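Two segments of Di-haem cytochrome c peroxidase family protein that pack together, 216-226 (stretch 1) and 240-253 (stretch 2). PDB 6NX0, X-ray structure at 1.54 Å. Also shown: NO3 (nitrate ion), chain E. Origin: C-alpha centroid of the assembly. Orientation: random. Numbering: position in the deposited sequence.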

# COMPACT_ATOMS: atom_id res chain seq x y z
N SER A 216 -17.48 8.34 -16.75
CA SER A 216 -18.21 9.00 -15.70
C SER A 216 -19.02 7.95 -14.97
O SER A 216 -19.23 6.85 -15.49
N ALA A 217 -19.48 8.31 -13.78
CA ALA A 217 -20.40 7.43 -13.07
C ALA A 217 -21.67 7.18 -13.87
O ALA A 217 -22.22 6.07 -13.84
N ALA A 218 -22.17 8.20 -14.58
CA ALA A 218 -23.37 8.02 -15.39
C ALA A 218 -23.16 6.99 -16.49
O ALA A 218 -24.04 6.17 -16.78
N ALA A 219 -21.99 7.04 -17.16
CA ALA A 219 -21.70 6.08 -18.20
C ALA A 219 -21.55 4.68 -17.62
O ALA A 219 -22.05 3.70 -18.19
N LEU A 220 -20.84 4.57 -16.50
CA LEU A 220 -20.63 3.26 -15.91
C LEU A 220 -21.94 2.66 -15.45
O LEU A 220 -22.17 1.45 -15.62
N MET A 221 -22.81 3.48 -14.87
CA MET A 221 -24.12 3.01 -14.42
C MET A 221 -24.90 2.41 -15.57
O MET A 221 -25.48 1.32 -15.44
N ARG A 222 -24.94 3.12 -16.70
CA ARG A 222 -25.70 2.64 -17.85
C ARG A 222 -25.12 1.35 -18.38
O ARG A 222 -25.85 0.43 -18.74
N LYS A 223 -23.79 1.26 -18.41
CA LYS A 223 -23.15 0.04 -18.87
C LYS A 223 -23.49 -1.14 -17.96
O LYS A 223 -23.93 -2.20 -18.42
N ILE A 224 -23.29 -0.97 -16.64
CA ILE A 224 -23.54 -2.06 -15.70
C ILE A 224 -25.01 -2.44 -15.71
O ILE A 224 -25.37 -3.63 -15.57
N GLY A 225 -25.89 -1.44 -15.86
CA GLY A 225 -27.32 -1.69 -15.77
C GLY A 225 -27.85 -2.64 -16.82
O GLY A 225 -28.92 -3.22 -16.62
N ARG A 226 -27.11 -2.83 -17.91
CA ARG A 226 -27.50 -3.71 -19.01
C ARG A 226 -26.97 -5.12 -18.84
O ARG A 226 -27.15 -5.95 -19.74
N SER A 240 -33.07 1.55 -8.21
CA SER A 240 -32.49 2.86 -8.49
C SER A 240 -30.99 2.79 -8.74
O SER A 240 -30.41 3.79 -9.19
N VAL A 241 -30.34 1.65 -8.53
CA VAL A 241 -28.93 1.55 -8.89
C VAL A 241 -28.73 1.81 -10.38
O VAL A 241 -27.62 2.18 -10.79
N ARG A 242 -29.74 1.58 -11.22
CA ARG A 242 -29.64 1.82 -12.65
C ARG A 242 -29.95 3.25 -13.06
O ARG A 242 -29.80 3.58 -14.24
N ARG A 243 -30.42 4.09 -12.14
CA ARG A 243 -30.88 5.43 -12.48
C ARG A 243 -30.19 6.54 -11.70
O ARG A 243 -30.32 7.71 -12.10
N ASP A 244 -29.46 6.23 -10.64
CA ASP A 244 -28.78 7.21 -9.80
C ASP A 244 -27.29 6.89 -9.86
O ASP A 244 -26.84 5.92 -9.22
N PRO A 245 -26.49 7.65 -10.62
CA PRO A 245 -25.08 7.26 -10.78
C PRO A 245 -24.33 7.15 -9.47
O PRO A 245 -23.49 6.26 -9.30
N GLU A 246 -24.58 8.06 -8.52
CA GLU A 246 -23.82 8.03 -7.28
C GLU A 246 -24.25 6.86 -6.40
O GLU A 246 -23.42 6.28 -5.70
N ARG A 247 -25.52 6.46 -6.46
CA ARG A 247 -25.96 5.26 -5.75
C ARG A 247 -25.25 4.02 -6.30
O ARG A 247 -24.79 3.15 -5.54
N MET A 248 -25.14 3.93 -7.62
CA MET A 248 -24.41 2.80 -8.21
C MET A 248 -22.99 2.74 -7.66
O MET A 248 -22.52 1.67 -7.26
N VAL A 249 -22.29 3.87 -7.64
CA VAL A 249 -20.90 3.85 -7.16
C VAL A 249 -20.87 3.46 -5.68
O VAL A 249 -20.00 2.69 -5.24
N ARG A 250 -21.81 3.98 -4.89
CA ARG A 250 -21.82 3.68 -3.48
C ARG A 250 -22.03 2.19 -3.23
O ARG A 250 -21.38 1.61 -2.37
N VAL A 251 -22.94 1.55 -3.97
CA VAL A 251 -23.21 0.15 -3.64
C VAL A 251 -22.12 -0.76 -4.21
O VAL A 251 -21.84 -1.81 -3.62
N LEU A 252 -21.46 -0.37 -5.31
CA LEU A 252 -20.24 -1.06 -5.73
C LEU A 252 -19.22 -1.05 -4.60
O LEU A 252 -18.59 -2.07 -4.29
N GLY A 253 -19.07 0.11 -3.95
CA GLY A 253 -18.17 0.22 -2.82
C GLY A 253 -18.56 -0.62 -1.62
O GLY A 253 -17.70 -1.21 -0.97

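Two helices, 217-225 and 245-253, cross at 72° with their axes 8.6 Å apart at closest approach, and side chains of different size occupy the space between them. Near Ala 218 and Pro 245, whose CA atoms are 5.0 Å apart, the contact is made by small side chains: Ala 217 points toward the other stretch, its CB 3.8 Å from both Pro 245 CB and Val 249 CG2, with Val 249 held at chi1 t. Pro 245, in the first turn of its helix, also lays its CB 3.7 Å from Ala 218 N.

Met 221 fills the centre and is the most heavily covered residue of the contact. Its t, t, p rotamer extends the chain under the turn leading into the second helix, so that SD lies 3.4 Å from both Arg 242 O and Pro 245 N, and 3.7 Å from Pro 245 CD. CG sits 3.4 Å from Val 241 O, a buried carbonyl left without a polar partner. Met 248 answers with t, p, p, a folded shape that carries its CE to within 3.6 Å of Ile 224 CG2. Ile 224, at m, t, sends CD1 to 3.9 Å from Leu 252 CD1, and Leu 220 (t, p) brings CD2 to 4.1 Å from the same methyl.

The one direct hydrogen bond across the stretches is at Gly 225. Arg 242 starts sideways, but m, t, t carries its guanidinium edge to Gly 225, where NE donates to Gly 225 O at 2.8 Å. A water reinforces this, donating to Gly 225 O (3.1 Å) and accepting from Arg 242 NH2 (3.0 Å). Glycine suits this spot: an ideal CB would lie a tight 3.3 Å from Arg 242 CG.

Both helix starts are capped, Ser 216 OG (chi1 p) accepting from Ala 219 N at 3.0 Å and Asp 244 OD1 (chi1 t) from Arg 247 N at 3.2 Å. Away from the interface, Ser 240 OG donates to nitrate O2 at 2.6 Å.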

# COMPACT_ATOMS: atom_id res chain seq x y z
CB SER A 216 -19.16 10.06 -16.25
OG SER A 216 -20.21 9.40 -16.96
CB ALA A 217 -20.74 8.01 -11.70
CB ALA A 218 -23.80 9.36 -15.98
CB ALA A 219 -20.41 6.49 -18.93
CB LEU A 220 -19.65 3.36 -14.75
CG LEU A 220 -19.37 2.05 -13.99
CD1 LEU A 220 -18.74 1.01 -14.94
CD2 LEU A 220 -18.51 2.30 -12.76
CB MET A 221 -24.89 4.17 -13.80
CG MET A 221 -26.33 3.89 -13.43
SD MET A 221 -27.20 5.41 -13.04
CE MET A 221 -27.48 6.07 -14.69
CB ARG A 222 -25.71 3.70 -18.95
CG ARG A 222 -26.64 4.87 -18.66
CD ARG A 222 -26.43 6.00 -19.67
NE ARG A 222 -27.55 6.95 -19.58
CZ ARG A 222 -27.68 7.86 -18.62
NH1 ARG A 222 -26.77 7.97 -17.65
NH2 ARG A 222 -28.72 8.68 -18.63
CB LYS A 223 -21.64 0.27 -18.94
CG LYS A 223 -20.87 -0.98 -19.34
CD LYS A 223 -19.42 -0.67 -19.67
CE LYS A 223 -18.63 -0.12 -18.49
NZ LYS A 223 -17.17 -0.04 -18.83
CB ILE A 224 -23.08 -1.66 -14.30
CG1 ILE A 224 -21.56 -1.53 -14.22
CG2 ILE A 224 -23.62 -2.65 -13.26
CD1 ILE A 224 -21.06 -1.10 -12.85
CB ARG A 226 -27.02 -3.15 -20.35
CG ARG A 226 -27.61 -1.80 -20.75
CD ARG A 226 -26.95 -1.25 -22.03
NE ARG A 226 -27.33 0.15 -22.28
CZ ARG A 226 -26.49 1.19 -22.29
NH1 ARG A 226 -26.98 2.41 -22.53
NH2 ARG A 226 -25.18 1.05 -22.09
CB SER A 240 -32.78 3.84 -7.35
OG SER A 240 -34.19 4.13 -7.25
CB VAL A 241 -28.30 0.20 -8.52
CG1 VAL A 241 -28.36 -0.04 -7.04
CG2 VAL A 241 -28.94 -0.94 -9.31
CB ARG A 242 -30.59 0.91 -13.42
CG ARG A 242 -30.25 -0.52 -13.41
CD ARG A 242 -31.00 -1.17 -14.57
NE ARG A 242 -30.78 -2.61 -14.60
CZ ARG A 242 -31.44 -3.47 -13.84
NH1 ARG A 242 -32.36 -3.04 -13.00
NH2 ARG A 242 -31.20 -4.77 -13.95
CB ARG A 243 -32.40 5.56 -12.26
CG ARG A 243 -33.23 4.59 -13.08
CD ARG A 243 -33.24 4.96 -14.56
NE ARG A 243 -33.83 6.28 -14.79
CZ ARG A 243 -35.14 6.52 -14.89
NH1 ARG A 243 -35.55 7.77 -15.09
NH2 ARG A 243 -36.04 5.55 -14.80
CB ASP A 244 -29.31 7.11 -8.38
CG ASP A 244 -28.69 8.10 -7.41
OD1 ASP A 244 -27.58 8.59 -7.66
OD2 ASP A 244 -29.34 8.36 -6.36
CB PRO A 245 -24.51 8.37 -11.67
CG PRO A 245 -25.70 8.92 -12.43
CD PRO A 245 -26.86 8.79 -11.49
CB GLU A 246 -23.95 9.37 -6.54
CG GLU A 246 -23.23 10.52 -7.25
CD GLU A 246 -21.76 10.21 -7.55
OE1 GLU A 246 -21.33 10.37 -8.71
OE2 GLU A 246 -21.06 9.78 -6.62
CB ARG A 247 -27.48 5.15 -5.87
CG ARG A 247 -28.10 3.89 -5.33
CD ARG A 247 -28.04 3.81 -3.84
NE ARG A 247 -28.79 2.64 -3.38
CZ ARG A 247 -28.65 2.09 -2.18
NH1 ARG A 247 -27.78 2.59 -1.30
NH2 ARG A 247 -29.37 1.02 -1.87
CB MET A 248 -24.40 2.91 -9.73
CG MET A 248 -23.55 1.83 -10.46
SD MET A 248 -24.06 0.13 -10.13
CE MET A 248 -25.32 -0.08 -11.38
CB VAL A 249 -20.23 5.21 -7.41
CG1 VAL A 249 -18.83 5.26 -6.78
CG2 VAL A 249 -20.14 5.49 -8.89
CB ARG A 250 -22.88 4.49 -2.74
CG ARG A 250 -22.46 5.95 -2.55
CD ARG A 250 -23.30 6.65 -1.50
NE ARG A 250 -24.73 6.56 -1.80
CZ ARG A 250 -25.39 7.41 -2.58
NH1 ARG A 250 -24.77 8.44 -3.14
NH2 ARG A 250 -26.69 7.23 -2.80
CB VAL A 251 -24.62 -0.28 -4.08
CG1 VAL A 251 -25.66 0.62 -3.44
CG2 VAL A 251 -24.75 -0.33 -5.58
CB LEU A 252 -19.65 -0.40 -6.97
CG LEU A 252 -20.37 -0.61 -8.31
CD1 LEU A 252 -19.75 0.24 -9.44
CD2 LEU A 252 -20.37 -2.07 -8.67
N NO3 E . -34.95 1.70 -4.97
O1 NO3 E . -33.79 1.32 -5.33
O2 NO3 E . -35.45 2.70 -5.55
O3 NO3 E . -35.57 1.10 -4.02
O HOH W 1 -29.65 -6.21 -16.10